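Local coordinates for protein proline dehydrogenase (PDB 3HAZ) that probably converts proline to glutamate in two successive oxidations, the first relying on FAD and the second on NAD, at residues Tyr210-Tyr214 and Ser237-Leu243; Ile218-Gly222 and Arg269-Leu275; Ile544-Pro549 and Val712-Ile718; Phe592-Leu596 and Ala607-Leu611. All coordinates share one frame; numbering follows the deposited sequence.

Overall arrangement
Contacts 1 and 2 belong to the proline dehydrogenase barrel and share helix 204-223; their centres lie about 15 Å apart. Contacts 3 and 4 belong to the aldehyde dehydrogenase part, contact 4 falling within the chain loop that contact 3 closes, with about 24 Å between centres. Contacts 1 and 4 are buried, yet differ: an aromatic side chain takes a backbone N-H in contact 1, whereas contact 4 has no hydrogen bond between its segments. Contacts 2 and 3 are partly buried. In contact 2 a histidine-carboxylate bond and two waters border an apolar interior, while contact 3 relies on one backbone bond beside the adenine end of NAD.

Contact 1 (Tyr210-Tyr214 and Ser237-Leu243); sequences YFDAY and SVKLSAL. With SO4 (sulfate ion), chain K.
A backbone N-H is taken up by a side-chain hydroxyl from a helix: Lys239 N donates to Tyr214 OH over 3.1 Å. The N-H...O angle of 172° makes the bond almost straight. Tyr214 CG stands anti to its own carbonyl carbon (chi1 -70°), a setting that carries the phenol off helix 204-223 to the chain at Val238 and Lys239. One face of the ring is covered by Val238 CG2, 3.6 Å from the centroid and only 10° off the ring normal, a well-centred CH-pi contact. Leu243 CD2 lies at the edge of the same ring, near its plane, 3.9 Å from Tyr214 CE2, and Ala242 CB closes on Tyr214 OH at 3.5 Å. A phenylalanine in place of Tyr214 could keep the Val238 and Leu243 contacts but would probably leave Lys239 N without this acceptor. One turn earlier, Tyr210 turns a ring face to Ala242 CB, 4.2 Å from its centroid, and its OH bonds to Asp451. Lys239 extends away from the helix and bends only at its last torsion; NZ pairs with Asp280 and reaches a sulfate, probably from the crystallisation liquor, through a weak 3.4 Å bond from NZ to O4. The FAD lies about 5 Å from this lysine side chain, and Ser237 OG bonds to the FAD-binding Arg341. The contact thus closes the beta-alpha-beta unit of strand 193-196, helix 204-223 and strand 235-238 in the TIM barrel: Tyr214 touches Met196, Val238 touches Phe277 of strand 276-279, and Phe211 and Tyr214 lie on Leu266 of helix 252-272.

Contact 2 (Ile218-Gly222 and Arg269-Leu275); sequences IETIG and RAKAHDL
Gly222 lies against the ring of His273, just where a Schellman motif ends helix 252-272, so two outer helices of the proline dehydrogenase TIM barrel meet at a helix terminus. In that motif Ala270 O accepts from both His273 N and Leu275 N, which come from opposite faces of its carbonyl plane, while Asp274, with positive phi, is the C-prime residue. The tight part starts at Gly222 CA, 3.6 Å from the centroid of the His273 ring and over its face; a CB on that glycine would collide with His273 CD2. Deeper in, Ile218 CG2 presses on Arg269 O at 3.4 Å. Ile218 CG2 also lies 4.0 Å from Leu275 CD1, and Ile221 CG2 approaches Leu275 CD2 at 3.7 Å. Phe277 and Ile236 of the barrel strands close this apolar layer from the inside.

The other side is looser and wet. Glu219 and Arg269, both partly exposed, make no salt bridge with each other, the closest charged atoms, Glu219 OE2 and Arg269 NH1, being 4.5 Å apart; two waters fill in, and Arg269 NE pairs with Asp265. One water donates to Glu219 OE2 and Arg269 O, the other donates to OE2 and accepts from Arg269 NH1. The remaining carboxylate oxygen fixes the imidazole: His273 NE2 donates to Glu219 OE1 over 2.9 Å at 175°, within the ring plane but 45° out of the carboxylate plane.

Contact 3 (Ile544-Pro549 and Val712-Ile718); sequences IADATP and VTGDGRI. With NAD (nicotinamide-adenine-dinucleotide), chain D.
Ala547 and Thr713 join two loops by backbone in the aldehyde dehydrogenase part: the stretch leading into helix 549-567 runs beside the glycine-containing turn between strand 709-711 and helix 716-724. The evidence is one hydrogen bond, Ala547 N to Thr713 O, 2.9 Å long; the N-H points well at 163°, though the donor sits above the carbonyl plane, 39° out of it. Around it side chains pack on each other and on the opposite backbone. Ala547 CB touches Val712 CG1 at 3.6 Å, and Ile718 CD1 comes close to Ala547 O, 3.1 Å away, before reaching the ring of Pro549. Thr713 OG1 lies 3.0 Å from Ala545 O, while its CG2 passes Ile544 CG2 at 4.1 Å. Asp546 folds its carboxylate over the turn, with OD1 3.4 Å from Gly714 CA. Gly714 has a phi of 153°, suited to glycine. Asp715 is the N-cap of helix 716-724, OD1 accepting weakly from Arg717 N and Ile718 N. Next to it Gly716 O lies 3.2 Å from NAD C6A, and a CB on Gly716 would strike the adenine. The chemistry thus implies that the turn edging the adenine pocket is tied to the neighbouring loop chiefly by main-chain and apolar contacts, while Asp715 serves its own helix as N-cap.

Contact 4 (Phe592-Leu596 and Ala607-Leu611); sequences FIALL and ALSEL
Glu610, touched by Leu596, has a carboxylate oxygen held twice: OE2 accepts from the backbone N of both Leu663 and Ala664, while OE1 forms a salt bridge with Lys602. With both oxygens engaged, the carboxylate is fixed, and Leu596 CD2 rests 3.3 Å from Glu610 OE1. The other methyl of this leucine, Leu596 CD1, lies 3.3 Å from Ala607 O, so the leucine forks over the next helix. Between the segments themselves there is no hydrogen bond; the rest is apolar. Ala607 CB fits between Leu596 CB at 3.8 Å and Ile593 CG2 at 3.7 Å. Ile593 CG1 is anti to the carbonyl carbon (chi1 -73°), which sends CD1 alongside Leu608, 4.0 Å from Leu608 CD1. An alanine in place of Ile593 is likely to open a gap beside Ala607 CB and leave Leu608 CD1 without its neighbour. At the far end Phe592 CB meets Leu611 CD2 at 3.9 Å, the Phe592 side chain also touching Leu698 of helix 689-702. The axes of the two short segments approach to 9.0 Å at 124°. This is a buried pair of successive helices, 589-598 and 604-629, joined by a short connection in the aldehyde dehydrogenase fold.

Contact 1 (Tyr210-Tyr214 and Ser237-Leu243)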
# COMPACT_ATOMS: atom_id res chain seq x y z
N TYR A 210 -7.59 -58.76 17.13
CA TYR A 210 -7.31 -57.74 18.14
C TYR A 210 -7.81 -58.17 19.51
O TYR A 210 -7.12 -57.98 20.50
CB TYR A 210 -7.93 -56.39 17.77
CG TYR A 210 -7.24 -55.69 16.63
CD1 TYR A 210 -5.88 -55.42 16.69
CD2 TYR A 210 -7.95 -55.27 15.50
CE1 TYR A 210 -5.23 -54.77 15.65
CE2 TYR A 210 -7.32 -54.60 14.47
CZ TYR A 210 -5.96 -54.36 14.55
OH TYR A 210 -5.32 -53.70 13.52
N PHE A 211 -9.01 -58.73 19.55
CA PHE A 211 -9.53 -59.30 20.80
C PHE A 211 -8.54 -60.31 21.37
O PHE A 211 -8.19 -60.24 22.55
CB PHE A 211 -10.90 -59.97 20.59
CG PHE A 211 -11.41 -60.67 21.82
CD1 PHE A 211 -12.28 -60.04 22.69
CD2 PHE A 211 -11.00 -61.97 22.11
CE1 PHE A 211 -12.73 -60.69 23.83
CE2 PHE A 211 -11.45 -62.63 23.25
CZ PHE A 211 -12.32 -61.99 24.11
N ASP A 212 -8.10 -61.25 20.54
CA ASP A 212 -7.15 -62.28 20.97
C ASP A 212 -5.84 -61.67 21.45
O ASP A 212 -5.29 -62.09 22.47
CB ASP A 212 -6.89 -63.28 19.84
CG ASP A 212 -8.11 -64.12 19.50
OD1 ASP A 212 -9.05 -64.17 20.32
OD2 ASP A 212 -8.13 -64.73 18.41
N ALA A 213 -5.33 -60.68 20.72
CA ALA A 213 -4.10 -60.00 21.12
C ALA A 213 -4.22 -59.35 22.50
O ALA A 213 -3.33 -59.49 23.35
CB ALA A 213 -3.67 -58.97 20.07
N TYR A 214 -5.33 -58.64 22.73
CA TYR A 214 -5.57 -58.05 24.04
C TYR A 214 -5.62 -59.14 25.11
O TYR A 214 -5.02 -59.00 26.17
CB TYR A 214 -6.91 -57.30 24.08
CG TYR A 214 -6.98 -56.01 23.28
CD1 TYR A 214 -5.96 -55.07 23.34
CD2 TYR A 214 -8.10 -55.72 22.50
CE1 TYR A 214 -6.04 -53.88 22.61
CE2 TYR A 214 -8.19 -54.54 21.78
CZ TYR A 214 -7.16 -53.62 21.83
OH TYR A 214 -7.26 -52.46 21.11
N SER A 237 -4.16 -50.65 27.52
CA SER A 237 -5.02 -49.72 26.79
C SER A 237 -5.68 -50.43 25.63
O SER A 237 -5.03 -51.18 24.90
CB SER A 237 -4.23 -48.53 26.26
OG SER A 237 -3.97 -47.59 27.28
N VAL A 238 -6.97 -50.16 25.45
CA VAL A 238 -7.79 -50.84 24.46
C VAL A 238 -8.58 -49.82 23.64
O VAL A 238 -9.01 -48.80 24.18
CB VAL A 238 -8.76 -51.81 25.16
CG1 VAL A 238 -9.98 -52.08 24.31
CG2 VAL A 238 -8.03 -53.10 25.54
N LYS A 239 -8.76 -50.09 22.35
CA LYS A 239 -9.54 -49.23 21.46
C LYS A 239 -10.80 -49.91 20.94
O LYS A 239 -10.73 -50.98 20.33
CB LYS A 239 -8.69 -48.77 20.27
CG LYS A 239 -7.78 -47.58 20.56
CD LYS A 239 -6.99 -47.20 19.32
CE LYS A 239 -6.13 -45.97 19.56
NZ LYS A 239 -5.23 -46.16 20.72
N LEU A 240 -11.95 -49.29 21.17
CA LEU A 240 -13.21 -49.87 20.70
C LEU A 240 -13.20 -50.12 19.19
O LEU A 240 -13.77 -51.10 18.73
CB LEU A 240 -14.40 -48.99 21.08
CG LEU A 240 -14.50 -48.75 22.59
CD1 LEU A 240 -15.67 -47.85 22.94
CD2 LEU A 240 -14.60 -50.08 23.32
N SER A 241 -12.55 -49.24 18.41
CA SER A 241 -12.57 -49.41 16.96
C SER A 241 -11.80 -50.67 16.54
O SER A 241 -12.02 -51.20 15.45
CB SER A 241 -12.02 -48.17 16.23
OG SER A 241 -10.61 -48.06 16.37
N ALA A 242 -10.90 -51.14 17.39
CA ALA A 242 -10.16 -52.37 17.11
C ALA A 242 -11.04 -53.60 17.30
O ALA A 242 -10.80 -54.65 16.70
CB ALA A 242 -8.93 -52.46 18.00
N LEU A 243 -12.08 -53.46 18.12
CA LEU A 243 -12.92 -54.60 18.51
C LEU A 243 -14.21 -54.75 17.70
O LEU A 243 -14.96 -55.71 17.91
CB LEU A 243 -13.26 -54.50 19.99
CG LEU A 243 -12.06 -54.67 20.91
CD1 LEU A 243 -12.38 -54.17 22.31
CD2 LEU A 243 -11.60 -56.13 20.92
S SO4 K . -2.99 -42.61 21.45
O1 SO4 K . -2.38 -42.14 22.68
O2 SO4 K . -2.93 -41.53 20.47
O3 SO4 K . -2.26 -43.77 20.95
O4 SO4 K . -4.39 -42.98 21.70

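Contact 2 (Ile218-Gly222 and Arg269-Leu275)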
# COMPACT_ATOMS: atom_id res chain seq x y z
N ILE A 218 -3.13 -59.32 28.28
CA ILE A 218 -3.62 -59.35 29.65
C ILE A 218 -3.02 -60.53 30.44
O ILE A 218 -2.62 -60.36 31.59
CB ILE A 218 -5.16 -59.38 29.67
CG1 ILE A 218 -5.71 -57.99 29.30
CG2 ILE A 218 -5.69 -59.82 31.03
CD1 ILE A 218 -7.21 -57.98 28.99
N GLU A 219 -2.93 -61.71 29.83
CA GLU A 219 -2.29 -62.85 30.49
C GLU A 219 -0.80 -62.61 30.73
O GLU A 219 -0.28 -62.86 31.82
CB GLU A 219 -2.52 -64.14 29.72
CG GLU A 219 -3.97 -64.56 29.69
CD GLU A 219 -4.62 -64.47 31.06
OE1 GLU A 219 -4.09 -65.08 32.01
OE2 GLU A 219 -5.67 -63.81 31.18
N THR A 220 -0.10 -62.10 29.71
CA THR A 220 1.32 -61.79 29.86
C THR A 220 1.55 -60.78 30.98
O THR A 220 2.37 -61.01 31.87
CB THR A 220 1.91 -61.24 28.55
OG1 THR A 220 1.85 -62.25 27.54
CG2 THR A 220 3.37 -60.81 28.76
N ILE A 221 0.83 -59.66 30.92
CA ILE A 221 0.94 -58.63 31.94
C ILE A 221 0.60 -59.20 33.30
O ILE A 221 1.28 -58.92 34.29
CB ILE A 221 -0.03 -57.45 31.66
CG1 ILE A 221 0.47 -56.61 30.49
CG2 ILE A 221 -0.19 -56.58 32.89
CD1 ILE A 221 -0.57 -55.63 29.99
N GLY A 222 -0.46 -60.00 33.34
CA GLY A 222 -0.96 -60.61 34.56
C GLY A 222 0.09 -61.43 35.28
O GLY A 222 0.36 -61.21 36.47
N ARG A 269 -11.15 -60.52 32.12
CA ARG A 269 -9.83 -61.12 32.11
C ARG A 269 -8.83 -60.22 32.82
O ARG A 269 -7.92 -60.71 33.50
CB ARG A 269 -9.38 -61.38 30.67
CG ARG A 269 -10.06 -62.59 30.03
CD ARG A 269 -9.99 -62.49 28.52
NE ARG A 269 -10.58 -63.65 27.86
CZ ARG A 269 -9.92 -64.76 27.59
NH1 ARG A 269 -8.64 -64.88 27.91
NH2 ARG A 269 -10.55 -65.77 26.99
N ALA A 270 -8.99 -58.91 32.64
CA ALA A 270 -8.15 -57.93 33.31
C ALA A 270 -8.45 -57.91 34.81
O ALA A 270 -7.54 -57.86 35.64
CB ALA A 270 -8.38 -56.54 32.71
N LYS A 271 -9.73 -57.96 35.15
CA LYS A 271 -10.16 -58.00 36.54
C LYS A 271 -9.52 -59.18 37.28
O LYS A 271 -9.06 -59.03 38.41
CB LYS A 271 -11.69 -58.07 36.64
CG LYS A 271 -12.20 -58.41 38.04
CD LYS A 271 -13.71 -58.24 38.13
CE LYS A 271 -14.23 -58.58 39.51
NZ LYS A 271 -14.37 -60.04 39.73
N ALA A 272 -9.50 -60.34 36.63
CA ALA A 272 -8.95 -61.54 37.24
C ALA A 272 -7.47 -61.38 37.62
O ALA A 272 -6.99 -62.08 38.50
CB ALA A 272 -9.15 -62.75 36.33
N HIS A 273 -6.76 -60.48 36.96
CA HIS A 273 -5.38 -60.17 37.35
C HIS A 273 -5.32 -58.85 38.10
O HIS A 273 -4.23 -58.34 38.38
CB HIS A 273 -4.44 -60.13 36.14
CG HIS A 273 -4.18 -61.48 35.55
ND1 HIS A 273 -3.69 -62.53 36.28
CD2 HIS A 273 -4.33 -61.93 34.28
CE1 HIS A 273 -3.55 -63.59 35.50
NE2 HIS A 273 -3.93 -63.25 34.28
N ASP A 274 -6.49 -58.30 38.40
CA ASP A 274 -6.61 -57.02 39.10
C ASP A 274 -5.79 -55.93 38.42
O ASP A 274 -5.01 -55.24 39.07
CB ASP A 274 -6.16 -57.17 40.56
CG ASP A 274 -6.62 -56.01 41.43
OD1 ASP A 274 -7.67 -55.41 41.10
OD2 ASP A 274 -5.94 -55.69 42.42
N LEU A 275 -5.97 -55.79 37.11
CA LEU A 275 -5.22 -54.82 36.32
C LEU A 275 -5.98 -53.51 36.13
O LEU A 275 -7.19 -53.45 36.32
CB LEU A 275 -4.87 -55.40 34.94
CG LEU A 275 -4.06 -56.71 34.89
CD1 LEU A 275 -3.89 -57.14 33.43
CD2 LEU A 275 -2.70 -56.55 35.58
O HOH W 1 -7.34 -63.42 33.10
O HOH W 2 -6.72 -62.84 28.95

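Contact 3 (Ile544-Pro549 and Val712-Ile718)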
# COMPACT_ATOMS: atom_id res chain seq x y z
N ILE A 544 -45.72 -39.42 -13.23
CA ILE A 544 -45.62 -38.16 -13.95
C ILE A 544 -45.75 -38.38 -15.45
O ILE A 544 -44.84 -38.91 -16.09
CB ILE A 544 -44.28 -37.45 -13.65
CG1 ILE A 544 -44.24 -37.01 -12.18
CG2 ILE A 544 -44.08 -36.26 -14.57
CD1 ILE A 544 -43.07 -36.12 -11.85
N ALA A 545 -46.88 -37.96 -16.00
CA ALA A 545 -47.18 -38.16 -17.42
C ALA A 545 -46.05 -37.72 -18.35
O ALA A 545 -45.52 -36.61 -18.22
CB ALA A 545 -48.48 -37.46 -17.78
N ASP A 546 -45.69 -38.59 -19.29
CA ASP A 546 -44.70 -38.27 -20.31
C ASP A 546 -45.19 -37.17 -21.24
O ASP A 546 -46.40 -36.96 -21.38
CB ASP A 546 -44.36 -39.51 -21.14
CG ASP A 546 -43.27 -40.36 -20.51
OD1 ASP A 546 -42.71 -39.96 -19.46
OD2 ASP A 546 -42.97 -41.44 -21.07
N ALA A 547 -44.26 -36.48 -21.88
CA ALA A 547 -44.59 -35.49 -22.88
C ALA A 547 -44.67 -36.14 -24.26
O ALA A 547 -43.99 -37.13 -24.53
CB ALA A 547 -43.56 -34.37 -22.88
N THR A 548 -45.51 -35.58 -25.12
CA THR A 548 -45.57 -36.00 -26.52
C THR A 548 -44.58 -35.17 -27.32
O THR A 548 -44.19 -34.09 -26.88
CB THR A 548 -46.98 -35.80 -27.09
OG1 THR A 548 -47.32 -34.41 -27.04
CG2 THR A 548 -48.00 -36.60 -26.30
N PRO A 549 -44.18 -35.67 -28.49
CA PRO A 549 -43.23 -34.93 -29.34
C PRO A 549 -43.72 -33.53 -29.67
O PRO A 549 -42.91 -32.62 -29.87
CB PRO A 549 -43.15 -35.80 -30.60
CG PRO A 549 -43.46 -37.18 -30.12
CD PRO A 549 -44.51 -36.99 -29.06
N VAL A 712 -39.56 -31.06 -19.64
CA VAL A 712 -40.19 -32.03 -20.52
C VAL A 712 -39.75 -33.43 -20.11
O VAL A 712 -38.57 -33.74 -20.13
CB VAL A 712 -39.80 -31.80 -21.99
CG1 VAL A 712 -40.30 -32.94 -22.85
CG2 VAL A 712 -40.35 -30.46 -22.48
N THR A 713 -40.71 -34.26 -19.72
CA THR A 713 -40.39 -35.63 -19.30
C THR A 713 -40.64 -36.65 -20.40
O THR A 713 -41.44 -36.42 -21.32
CB THR A 713 -41.18 -36.05 -18.05
OG1 THR A 713 -42.59 -35.96 -18.32
CG2 THR A 713 -40.82 -35.16 -16.86
N GLY A 714 -39.96 -37.78 -20.30
CA GLY A 714 -40.11 -38.85 -21.27
C GLY A 714 -38.85 -39.70 -21.36
O GLY A 714 -37.95 -39.58 -20.53
N ASP A 715 -38.79 -40.54 -22.39
CA ASP A 715 -37.66 -41.43 -22.59
C ASP A 715 -36.58 -40.79 -23.46
O ASP A 715 -36.56 -39.58 -23.65
CB ASP A 715 -38.13 -42.74 -23.21
CG ASP A 715 -39.09 -42.53 -24.36
OD1 ASP A 715 -39.16 -41.39 -24.88
OD2 ASP A 715 -39.79 -43.49 -24.74
N GLY A 716 -35.70 -41.63 -23.99
CA GLY A 716 -34.63 -41.17 -24.85
C GLY A 716 -35.13 -40.66 -26.19
O GLY A 716 -34.40 -39.99 -26.92
N ARG A 717 -36.38 -40.98 -26.52
CA ARG A 717 -36.99 -40.50 -27.75
C ARG A 717 -37.42 -39.04 -27.62
O ARG A 717 -37.29 -38.26 -28.56
CB ARG A 717 -38.19 -41.37 -28.14
N ILE A 718 -37.95 -38.69 -26.45
CA ILE A 718 -38.32 -37.31 -26.17
C ILE A 718 -37.05 -36.47 -26.08
O ILE A 718 -37.01 -35.34 -26.56
CB ILE A 718 -39.12 -37.20 -24.85
CG1 ILE A 718 -40.53 -37.77 -25.04
CG2 ILE A 718 -39.19 -35.75 -24.38
CD1 ILE A 718 -41.35 -37.06 -26.11
PA NAD D . -28.07 -42.67 -20.37
O1A NAD D . -27.08 -42.48 -21.67
O2A NAD D . -28.64 -44.02 -20.38
O5B NAD D . -29.28 -41.52 -20.49
C5B NAD D . -29.22 -40.36 -19.68
C4B NAD D . -30.15 -39.26 -20.20
O4B NAD D . -30.17 -39.10 -21.67
C3B NAD D . -31.69 -39.47 -19.87
O3B NAD D . -32.43 -38.43 -19.31
C2B NAD D . -32.17 -40.17 -21.14
O2B NAD D . -33.54 -40.48 -21.29
C1B NAD D . -31.48 -39.36 -22.15
N9A NAD D . -31.41 -40.07 -23.44
C8A NAD D . -31.42 -41.41 -23.65
N7A NAD D . -31.32 -41.64 -25.06
C5A NAD D . -31.26 -40.38 -25.70
C6A NAD D . -31.16 -40.01 -27.03
N6A NAD D . -31.10 -41.04 -28.06
N1A NAD D . -31.11 -38.70 -27.38
C2A NAD D . -31.16 -37.72 -26.41
N3A NAD D . -31.26 -38.08 -25.09
C4A NAD D . -31.31 -39.41 -24.73
O3 NAD D . -27.23 -42.37 -18.95
PN NAD D . -27.88 -42.87 -17.49
O1N NAD D . -28.30 -44.48 -17.61
O2N NAD D . -29.05 -42.06 -17.16
O5D NAD D . -26.75 -42.69 -16.28
C5D NAD D . -25.62 -43.55 -16.24
C4D NAD D . -24.43 -43.01 -17.07
O4D NAD D . -24.18 -41.54 -16.99
C3D NAD D . -22.98 -43.65 -16.92
O3D NAD D . -22.35 -44.20 -18.05
C2D NAD D . -22.27 -42.53 -16.13
O2D NAD D . -20.90 -42.63 -15.79
C1D NAD D . -22.80 -41.33 -16.80
N1N NAD D . -22.61 -40.18 -15.91
C2N NAD D . -21.45 -39.39 -16.03
C3N NAD D . -21.25 -38.26 -15.13
C7N NAD D . -19.98 -37.39 -15.28
O7N NAD D . -19.92 -36.37 -14.71
N7N NAD D . -18.95 -37.76 -16.23
C4N NAD D . -22.25 -37.95 -14.09
C5N NAD D . -23.40 -38.74 -13.97
C6N NAD D . -23.62 -39.88 -14.88

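Contact 4 (Phe592-Leu596 and Ala607-Leu611)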
# COMPACT_ATOMS: atom_id res chain seq x y z
N PHE A 592 -36.26 -32.70 0.13
CA PHE A 592 -35.47 -33.18 -0.99
C PHE A 592 -34.65 -34.43 -0.67
O PHE A 592 -34.47 -35.30 -1.52
CB PHE A 592 -34.57 -32.06 -1.54
CG PHE A 592 -35.32 -31.04 -2.35
CD1 PHE A 592 -35.78 -29.87 -1.78
CD2 PHE A 592 -35.58 -31.28 -3.69
CE1 PHE A 592 -36.48 -28.94 -2.53
CE2 PHE A 592 -36.28 -30.35 -4.45
CZ PHE A 592 -36.73 -29.18 -3.87
N ILE A 593 -34.17 -34.52 0.56
CA ILE A 593 -33.48 -35.73 1.00
C ILE A 593 -34.46 -36.90 0.95
O ILE A 593 -34.11 -38.00 0.52
CB ILE A 593 -32.87 -35.58 2.40
CG1 ILE A 593 -31.65 -34.65 2.35
CG2 ILE A 593 -32.49 -36.94 2.99
CD1 ILE A 593 -31.10 -34.28 3.71
N ALA A 594 -35.70 -36.65 1.37
CA ALA A 594 -36.74 -37.68 1.34
C ALA A 594 -36.97 -38.18 -0.08
O ALA A 594 -37.09 -39.38 -0.32
CB ALA A 594 -38.05 -37.16 1.93
N LEU A 595 -37.03 -37.24 -1.03
CA LEU A 595 -37.20 -37.58 -2.44
C LEU A 595 -36.03 -38.40 -2.97
O LEU A 595 -36.22 -39.38 -3.68
CB LEU A 595 -37.39 -36.32 -3.28
CG LEU A 595 -38.82 -35.95 -3.68
CD1 LEU A 595 -39.79 -36.10 -2.52
CD2 LEU A 595 -38.87 -34.53 -4.24
N LEU A 596 -34.82 -37.98 -2.62
CA LEU A 596 -33.61 -38.67 -3.05
C LEU A 596 -33.58 -40.11 -2.56
O LEU A 596 -33.08 -41.01 -3.24
CB LEU A 596 -32.37 -37.92 -2.56
CG LEU A 596 -32.05 -36.61 -3.27
CD1 LEU A 596 -31.00 -35.82 -2.51
CD2 LEU A 596 -31.61 -36.87 -4.71
N ALA A 607 -27.77 -38.86 0.11
CA ALA A 607 -28.83 -37.90 -0.17
C ALA A 607 -28.45 -36.52 0.36
O ALA A 607 -28.50 -35.54 -0.38
CB ALA A 607 -30.15 -38.37 0.44
N LEU A 608 -28.05 -36.45 1.62
CA LEU A 608 -27.62 -35.19 2.21
C LEU A 608 -26.48 -34.57 1.40
O LEU A 608 -26.47 -33.37 1.12
CB LEU A 608 -27.18 -35.40 3.65
CG LEU A 608 -26.47 -34.22 4.30
CD1 LEU A 608 -27.39 -33.02 4.35
CD2 LEU A 608 -25.99 -34.60 5.70
N SER A 609 -25.51 -35.40 1.02
CA SER A 609 -24.40 -34.94 0.21
C SER A 609 -24.85 -34.38 -1.14
O SER A 609 -24.32 -33.38 -1.60
CB SER A 609 -23.39 -36.07 0.00
OG SER A 609 -22.47 -35.73 -1.02
N GLU A 610 -25.83 -35.02 -1.77
CA GLU A 610 -26.34 -34.52 -3.05
C GLU A 610 -27.09 -33.21 -2.85
O GLU A 610 -26.94 -32.28 -3.65
CB GLU A 610 -27.22 -35.55 -3.77
CG GLU A 610 -27.83 -34.99 -5.05
CD GLU A 610 -28.35 -36.04 -6.02
OE1 GLU A 610 -28.51 -37.22 -5.63
OE2 GLU A 610 -28.63 -35.68 -7.18
N LEU A 611 -27.89 -33.12 -1.79
CA LEU A 611 -28.57 -31.88 -1.46
C LEU A 611 -27.56 -30.74 -1.32
O LEU A 611 -27.72 -29.68 -1.91
CB LEU A 611 -29.42 -32.02 -0.19
CG LEU A 611 -30.31 -30.84 0.25
CD1 LEU A 611 -29.48 -29.69 0.83
CD2 LEU A 611 -31.18 -30.34 -0.89